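Local coordinates for particle-associated lyase (Acinetobacter bacteriophage AP22, PDB 4Y9V), which probably cleaves the capsular polysaccharide of Acinetobacter baumannii as the tailspike lyase of the phage, at residues 67-71 / 90-96; 79-85 / 101-107. All blocks are in the same frame, centred on the assembly; numbering follows the deposited sequence.

Interaction 1: 67-71 / 90-96; sequences NQVKS and IEFTDDF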
loop_
_atom_site.group_PDB
_atom_site.type_symbol
_atom_site.label_atom_id
_atom_site.label_comp_id
_atom_site.label_asym_id
_atom_site.label_seq_id
_atom_site.Cartn_x
_atom_site.Cartn_y
_atom_site.Cartn_z
ATOM N N ASN A 67 -5.033 44.782 -3.381
ATOM C CA ASN A 67 -6.492 44.953 -3.301
ATOM C C ASN A 67 -7.039 45.582 -4.586
ATOM O O ASN A 67 -8.120 45.210 -5.035
ATOM C CB ASN A 67 -6.863 45.749 -2.072
ATOM C CG ASN A 67 -6.888 44.915 -0.791
ATOM O OD1 ASN A 67 -7.192 43.696 -0.887
ATOM N ND2 ASN A 67 -6.566 45.469 0.332
ATOM N N GLN A 68 -6.312 46.558 -5.185
ATOM C CA GLN A 68 -6.814 47.179 -6.403
ATOM C C GLN A 68 -6.790 46.197 -7.574
ATOM O O GLN A 68 -7.730 46.166 -8.369
ATOM C CB GLN A 68 -6.011 48.445 -6.734
ATOM C CG GLN A 68 -6.666 49.225 -7.854
ATOM C CD GLN A 68 -7.987 49.831 -7.407
ATOM O OE1 GLN A 68 -8.087 50.344 -6.276
ATOM N NE2 GLN A 68 -8.976 49.775 -8.247
ATOM N N VAL A 69 -5.723 45.410 -7.694
ATOM C CA VAL A 69 -5.648 44.410 -8.769
ATOM C C VAL A 69 -6.851 43.454 -8.682
ATOM O O VAL A 69 -7.507 43.256 -9.729
ATOM C CB VAL A 69 -4.317 43.625 -8.676
ATOM C CG1 VAL A 69 -4.353 42.439 -9.635
ATOM C CG2 VAL A 69 -3.113 44.509 -8.952
ATOM N N LYS A 70 -7.133 42.928 -7.523
ATOM C CA LYS A 70 -8.237 41.971 -7.389
ATOM C C LYS A 70 -9.575 42.683 -7.579
ATOM O O LYS A 70 -10.501 42.138 -8.168
ATOM C CB LYS A 70 -8.177 41.150 -6.118
ATOM C CG LYS A 70 -8.563 41.757 -4.855
ATOM C CD LYS A 70 -8.356 40.859 -3.605
ATOM C CE LYS A 70 -9.092 41.469 -2.385
ATOM N NZ LYS A 70 -10.551 41.418 -2.493
ATOM N N SER A 71 -9.686 43.935 -7.149
ATOM C CA SER A 71 -10.923 44.685 -7.284
ATOM C C SER A 71 -11.183 44.994 -8.754
ATOM O O SER A 71 -12.345 45.146 -9.242
ATOM C CB SER A 71 -10.842 45.983 -6.517
ATOM O OG SER A 71 -10.863 45.731 -5.112
ATOM N N ILE A 90 -5.295 40.202 2.998
ATOM C CA ILE A 90 -5.820 40.298 1.649
ATOM C C ILE A 90 -6.833 39.132 1.490
ATOM O O ILE A 90 -6.442 37.977 1.590
ATOM C CB ILE A 90 -4.746 40.227 0.583
ATOM C CG1 ILE A 90 -3.593 41.179 0.886
ATOM C CG2 ILE A 90 -5.348 40.467 -0.798
ATOM C CD1 ILE A 90 -3.963 42.651 0.943
ATOM N N GLU A 91 -8.089 39.488 1.258
ATOM C CA GLU A 91 -9.201 38.542 1.211
ATOM C C GLU A 91 -9.645 38.395 -0.223
ATOM O O GLU A 91 -10.274 39.273 -0.799
ATOM C CB GLU A 91 -10.366 38.972 2.119
ATOM C CG GLU A 91 -9.955 39.022 3.588
ATOM C CD GLU A 91 -11.088 39.376 4.528
ATOM O OE1 GLU A 91 -12.106 38.682 4.463
ATOM O OE2 GLU A 91 -11.020 40.305 5.379
ATOM N N PHE A 92 -9.266 37.275 -0.832
ATOM C CA PHE A 92 -9.677 36.943 -2.190
ATOM C C PHE A 92 -11.010 36.209 -2.114
ATOM O O PHE A 92 -11.118 35.185 -1.462
ATOM C CB PHE A 92 -8.646 36.058 -2.875
ATOM C CG PHE A 92 -7.245 36.632 -2.951
ATOM C CD1 PHE A 92 -6.317 36.497 -1.908
ATOM C CD2 PHE A 92 -6.845 37.322 -4.099
ATOM C CE1 PHE A 92 -5.086 37.033 -2.002
ATOM C CE2 PHE A 92 -5.579 37.866 -4.179
ATOM C CZ PHE A 92 -4.694 37.705 -3.137
ATOM N N THR A 93 -12.011 36.729 -2.811
ATOM C CA THR A 93 -13.328 36.130 -2.867
ATOM C C THR A 93 -13.799 35.832 -4.282
ATOM O O THR A 93 -14.918 35.407 -4.439
ATOM C CB THR A 93 -14.372 36.966 -2.118
ATOM O OG1 THR A 93 -14.397 38.293 -2.718
ATOM C CG2 THR A 93 -14.002 37.190 -0.681
ATOM N N ASP A 94 -12.956 36.092 -5.249
ATOM C CA ASP A 94 -13.151 35.725 -6.637
ATOM C C ASP A 94 -11.914 34.985 -7.121
ATOM O O ASP A 94 -10.811 35.141 -6.551
ATOM C CB ASP A 94 -13.404 36.964 -7.562
ATOM C CG ASP A 94 -14.863 37.382 -7.351
ATOM O OD1 ASP A 94 -15.782 36.576 -7.699
ATOM O OD2 ASP A 94 -15.132 38.437 -6.825
ATOM N N ASP A 95 -12.059 34.195 -8.173
ATOM C CA ASP A 95 -10.954 33.489 -8.778
ATOM C C ASP A 95 -9.780 34.430 -9.019
ATOM O O ASP A 95 -9.971 35.562 -9.449
ATOM C CB ASP A 95 -11.355 32.847 -10.095
ATOM C CG ASP A 95 -12.482 31.859 -9.975
ATOM O OD1 ASP A 95 -12.756 31.336 -8.888
ATOM O OD2 ASP A 95 -13.085 31.572 -11.077
ATOM N N PHE A 96 -8.562 33.945 -8.782
ATOM C CA PHE A 96 -7.360 34.744 -8.933
ATOM C C PHE A 96 -6.195 33.807 -9.131
ATOM O O PHE A 96 -6.136 32.791 -8.449
ATOM C CB PHE A 96 -7.155 35.609 -7.671
ATOM C CG PHE A 96 -6.124 36.689 -7.849
ATOM C CD1 PHE A 96 -4.792 36.475 -7.566
ATOM C CD2 PHE A 96 -6.526 37.925 -8.318
ATOM C CE1 PHE A 96 -3.846 37.510 -7.744
ATOM C CE2 PHE A 96 -5.600 38.923 -8.482
ATOM C CZ PHE A 96 -4.267 38.734 -8.219
HETATM O O HOH W 1 -8.785 42.374 1.070
HETATM O O HOH W 2 -11.435 39.241 -4.127
#

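Interaction 2: 79-85 / 101-107; sequences VKSREYI and ETGTVFN. With EDO (1,2-ethanediol), chain J.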
loop_
_atom_site.group_PDB
_atom_site.type_symbol
_atom_site.label_atom_id
_atom_site.label_comp_id
_atom_site.label_asym_id
_atom_site.label_seq_id
_atom_site.Cartn_x
_atom_site.Cartn_y
_atom_site.Cartn_z
ATOM N N VAL A 79 4.168 38.605 -11.137
ATOM C CA VAL A 79 4.898 39.356 -10.107
ATOM C C VAL A 79 6.398 39.141 -10.255
ATOM O O VAL A 79 6.873 37.993 -10.236
ATOM C CB VAL A 79 4.415 38.990 -8.700
ATOM C CG1 VAL A 79 5.164 39.784 -7.650
ATOM C CG2 VAL A 79 2.912 39.185 -8.572
ATOM N N LYS A 80 7.135 40.240 -10.356
ATOM C CA LYS A 80 8.583 40.247 -10.391
ATOM C C LYS A 80 9.151 39.923 -9.045
ATOM O O LYS A 80 8.660 40.336 -7.979
ATOM C CB LYS A 80 9.040 41.643 -10.826
ATOM C CG LYS A 80 10.533 41.855 -10.921
ATOM C CD LYS A 80 10.933 43.219 -11.505
ATOM C CE LYS A 80 12.398 43.488 -11.446
ATOM N NZ LYS A 80 13.162 42.615 -12.392
ATOM N N SER A 81 10.277 39.202 -9.052
ATOM C CA SER A 81 10.949 38.755 -7.834
ATOM C C SER A 81 11.516 39.938 -7.026
ATOM O O SER A 81 12.516 40.553 -7.401
ATOM C CB SER A 81 12.102 37.853 -8.236
ATOM O OG SER A 81 12.766 37.338 -7.121
ATOM N N ARG A 82 10.867 40.196 -5.896
ATOM C CA ARG A 82 11.270 41.125 -4.856
ATOM C C ARG A 82 10.623 40.619 -3.562
ATOM O O ARG A 82 9.683 39.829 -3.619
ATOM C CB ARG A 82 10.782 42.599 -5.072
ATOM C CG ARG A 82 11.122 43.250 -6.388
ATOM C CD ARG A 82 10.628 44.694 -6.372
ATOM N NE ARG A 82 10.850 45.477 -7.569
ATOM C CZ ARG A 82 10.013 45.546 -8.600
ATOM N NH1 ARG A 82 8.891 44.831 -8.647
ATOM N NH2 ARG A 82 10.294 46.356 -9.604
ATOM N N GLU A 83 11.070 41.147 -2.430
ATOM C CA GLU A 83 10.339 41.000 -1.177
ATOM C C GLU A 83 9.413 42.212 -1.024
ATOM O O GLU A 83 9.923 43.360 -1.035
ATOM C CB GLU A 83 11.247 40.846 0.015
ATOM C CG GLU A 83 10.478 40.624 1.295
ATOM C CD GLU A 83 11.323 40.287 2.485
ATOM O OE1 GLU A 83 12.132 39.341 2.371
ATOM O OE2 GLU A 83 11.167 40.905 3.580
ATOM N N TYR A 84 8.132 41.979 -0.880
ATOM C CA TYR A 84 7.123 43.035 -0.780
ATOM C C TYR A 84 6.493 43.031 0.596
ATOM O O TYR A 84 6.008 41.985 1.069
ATOM C CB TYR A 84 6.019 42.804 -1.792
ATOM C CG TYR A 84 6.460 42.769 -3.228
ATOM C CD1 TYR A 84 6.616 43.928 -3.962
ATOM C CD2 TYR A 84 6.724 41.567 -3.878
ATOM C CE1 TYR A 84 7.008 43.906 -5.286
ATOM C CE2 TYR A 84 7.124 41.528 -5.192
ATOM C CZ TYR A 84 7.258 42.686 -5.912
ATOM O OH TYR A 84 7.636 42.700 -7.225
ATOM N N ILE A 85 6.374 44.213 1.207
ATOM C CA ILE A 85 5.603 44.395 2.426
ATOM C C ILE A 85 4.109 44.284 2.111
ATOM O O ILE A 85 3.614 44.954 1.198
ATOM C CB ILE A 85 5.927 45.758 3.036
ATOM C CG1 ILE A 85 7.376 45.809 3.484
ATOM C CG2 ILE A 85 4.968 46.101 4.153
ATOM C CD1 ILE A 85 7.867 47.200 3.876
ATOM N N GLU A 101 7.644 35.038 -9.923
ATOM C CA GLU A 101 9.022 34.631 -10.108
ATOM C C GLU A 101 9.550 34.024 -8.804
ATOM O O GLU A 101 9.175 34.470 -7.705
ATOM C CB GLU A 101 9.872 35.815 -10.564
ATOM C CG GLU A 101 9.565 36.305 -11.966
ATOM C CD GLU A 101 10.534 37.371 -12.448
ATOM O OE1 GLU A 101 11.133 38.070 -11.581
ATOM O OE2 GLU A 101 10.702 37.565 -13.677
ATOM N N THR A 102 10.469 33.092 -8.898
ATOM C CA THR A 102 11.143 32.590 -7.711
ATOM C C THR A 102 11.782 33.759 -6.967
ATOM O O THR A 102 12.350 34.668 -7.598
ATOM C CB THR A 102 12.194 31.553 -8.127
ATOM O OG1 THR A 102 11.478 30.459 -8.735
ATOM C CG2 THR A 102 12.998 31.037 -6.933
ATOM N N GLY A 103 11.710 33.721 -5.660
ATOM C CA GLY A 103 12.212 34.801 -4.827
ATOM C C GLY A 103 11.222 35.932 -4.587
ATOM O O GLY A 103 11.506 36.851 -3.819
ATOM N N THR A 104 10.052 35.837 -5.189
ATOM C CA THR A 104 8.948 36.715 -4.793
ATOM C C THR A 104 8.539 36.324 -3.368
ATOM O O THR A 104 8.145 35.164 -3.150
ATOM C CB THR A 104 7.741 36.544 -5.735
ATOM O OG1 THR A 104 8.118 36.909 -7.060
ATOM C CG2 THR A 104 6.602 37.401 -5.300
ATOM N N VAL A 105 8.604 37.263 -2.441
ATOM C CA VAL A 105 8.272 36.977 -1.051
ATOM C C VAL A 105 7.276 38.045 -0.599
ATOM O O VAL A 105 7.540 39.253 -0.794
ATOM C CB VAL A 105 9.511 36.954 -0.145
ATOM C CG1 VAL A 105 9.141 36.788 1.302
ATOM C CG2 VAL A 105 10.436 35.832 -0.596
ATOM N N PHE A 106 6.192 37.634 0.039
ATOM C CA PHE A 106 5.260 38.570 0.663
ATOM C C PHE A 106 5.536 38.565 2.175
ATOM O O PHE A 106 5.408 37.540 2.820
ATOM C CB PHE A 106 3.798 38.217 0.358
ATOM C CG PHE A 106 3.535 38.229 -1.132
ATOM C CD1 PHE A 106 3.525 39.410 -1.846
ATOM C CD2 PHE A 106 3.305 37.063 -1.832
ATOM C CE1 PHE A 106 3.315 39.412 -3.215
ATOM C CE2 PHE A 106 3.106 37.082 -3.196
ATOM C CZ PHE A 106 3.096 38.264 -3.893
ATOM N N ASN A 107 5.974 39.723 2.681
ATOM C CA ASN A 107 6.305 39.861 4.097
ATOM C C ASN A 107 5.110 40.499 4.806
ATOM O O ASN A 107 4.873 41.715 4.658
ATOM C CB ASN A 107 7.604 40.668 4.286
ATOM C CG ASN A 107 8.079 40.551 5.721
ATOM O OD1 ASN A 107 7.294 40.421 6.647
ATOM N ND2 ASN A 107 9.386 40.616 5.858
HETATM C C1 EDO J . 13.010 38.002 -16.182
HETATM O O1 EDO J . 13.259 37.272 -14.974
HETATM C C2 EDO J . 13.602 39.375 -16.119
HETATM O O2 EDO J . 15.012 39.337 -16.058
HETATM O O HOH W 3 13.250 39.683 -12.106
#

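Interaction 1: 67-71 / 90-96
The side chain of Lys70 lies over the strand that runs beside its helix, its CD atom 3.9 Å from Phe92 CD2 and 4.1 Å from Ile90 CG2. At its tip the ammonium group turns onto the backbone: Lys70 NZ donates a hydrogen bond of 2.7 Å to Glu91 O, the carbonyl between those two apolar residues. The same nitrogen gives a second hydrogen bond to a water, 2.9 Å from Lys70 NZ, which in turn accepts one from Thr93 N at 2.9 Å. Three residues earlier, one helical turn back, Asn67 works in a similar way. Its OD1 touches Ile90 CG2 at 3.7 Å and accepts from another water, 2.8 Å away, that also receives Glu91 N at 3.0 Å. On the inner side of the helix Val69 CG1 meets the edge of the Phe96 ring, 3.9 Å from CE2, and Lys70 CB approaches the same CE2 atom at 4.1 Å.

The helix packs at the N-terminal end of a right-handed parallel beta-helix, the fold of the pectin lyase-like family, a position consistent with a cap. Segment 67-71 and strand 90-92 run nearly parallel, 14° apart, their axes 9.6 Å from each other at closest approach, and Phe92 and Phe96 join an aromatic cluster with Phe98, Phe114 and Phe211. Val69 also touches Leu77 and, on helix 47-54, Tyr50.

No acidic side chain of 90-96 pairs with Lys70; backbone groups there meet the polar part, directly or through water, beside an apolar layer.

Interaction 2: 79-85 / 101-107
Backbone hydrogen bonds set the register. Val105 N donates to Arg82 O (3.0 Å), Tyr84 N to Val105 O (2.8 Å) and Asn107 N to Tyr84 O (2.8 Å), the staggered pattern of parallel strands, which pairs Glu83 with Val105, Tyr84 with Phe106 and Ile85 with Asn107. Farther back, Glu101 N reaches Val79 O at 3.1 Å.

Side-chain polar contacts gather at the corner between these bonds. Glu101 OE1 accepts from Ser81 N (2.9 Å) and from a water held by Lys80 NZ, Glu101 OE2 accepts from O1 of a 1,2-ethanediol (2.9 Å), probably from the crystallisation liquor, and Ser81 OG donates to Thr102 O (2.7 Å). The type II turn from Glu101 to Thr104 has Gly103 at a positive phi of 86°, where a CB would be jammed against the carbonyl oxygen of Thr102 and would also clash with Ser81 OG. Such corners, stacked from one turn to the next, separate the faces of a parallel beta-helix; here strand 105-109 passes the pairing on to strand 215-220. Along the strands, Asn107 ND2 donates to Glu83 OE2 at 2.9 Å on the face they share with Val105. Tyr84 OH donates to Lys80 O (2.7 Å) and accepts from Arg82 NH1 (2.9 Å), whose guanidinium also forms a salt bridge with Asp48.

Among apolar contacts, Tyr84 and Phe106 share the other face, Tyr84 CD2 lying 4.1 Å from Phe106 CE1. Thr104 CG2 sits at the edge of the tyrosine ring and, nearer the corner, meets Val79 CG1 at 3.6 Å.

Of the four segments, 67-71 on helix 63-71 comes first, followed by 79-85, then 90-96 and finally 101-107, so the segments alternate and the two contacts cross instead of nesting. Interaction 1 closes a loop of 18 residues that contains the whole of 79-85; interaction 2 closes one of 15 residues that contains the whole of 90-96. Strands 83-85 and 89-92 follow each other in the chain but enter different sheets, the first pairing with 105-109 and the second with 113-125. The contacts never touch, their centres being 18 Å apart and nearest atoms about 7 Å. Interaction 1 joins helix 63-71 to the first turns of the beta-helix, and interaction 2 joins successive turns.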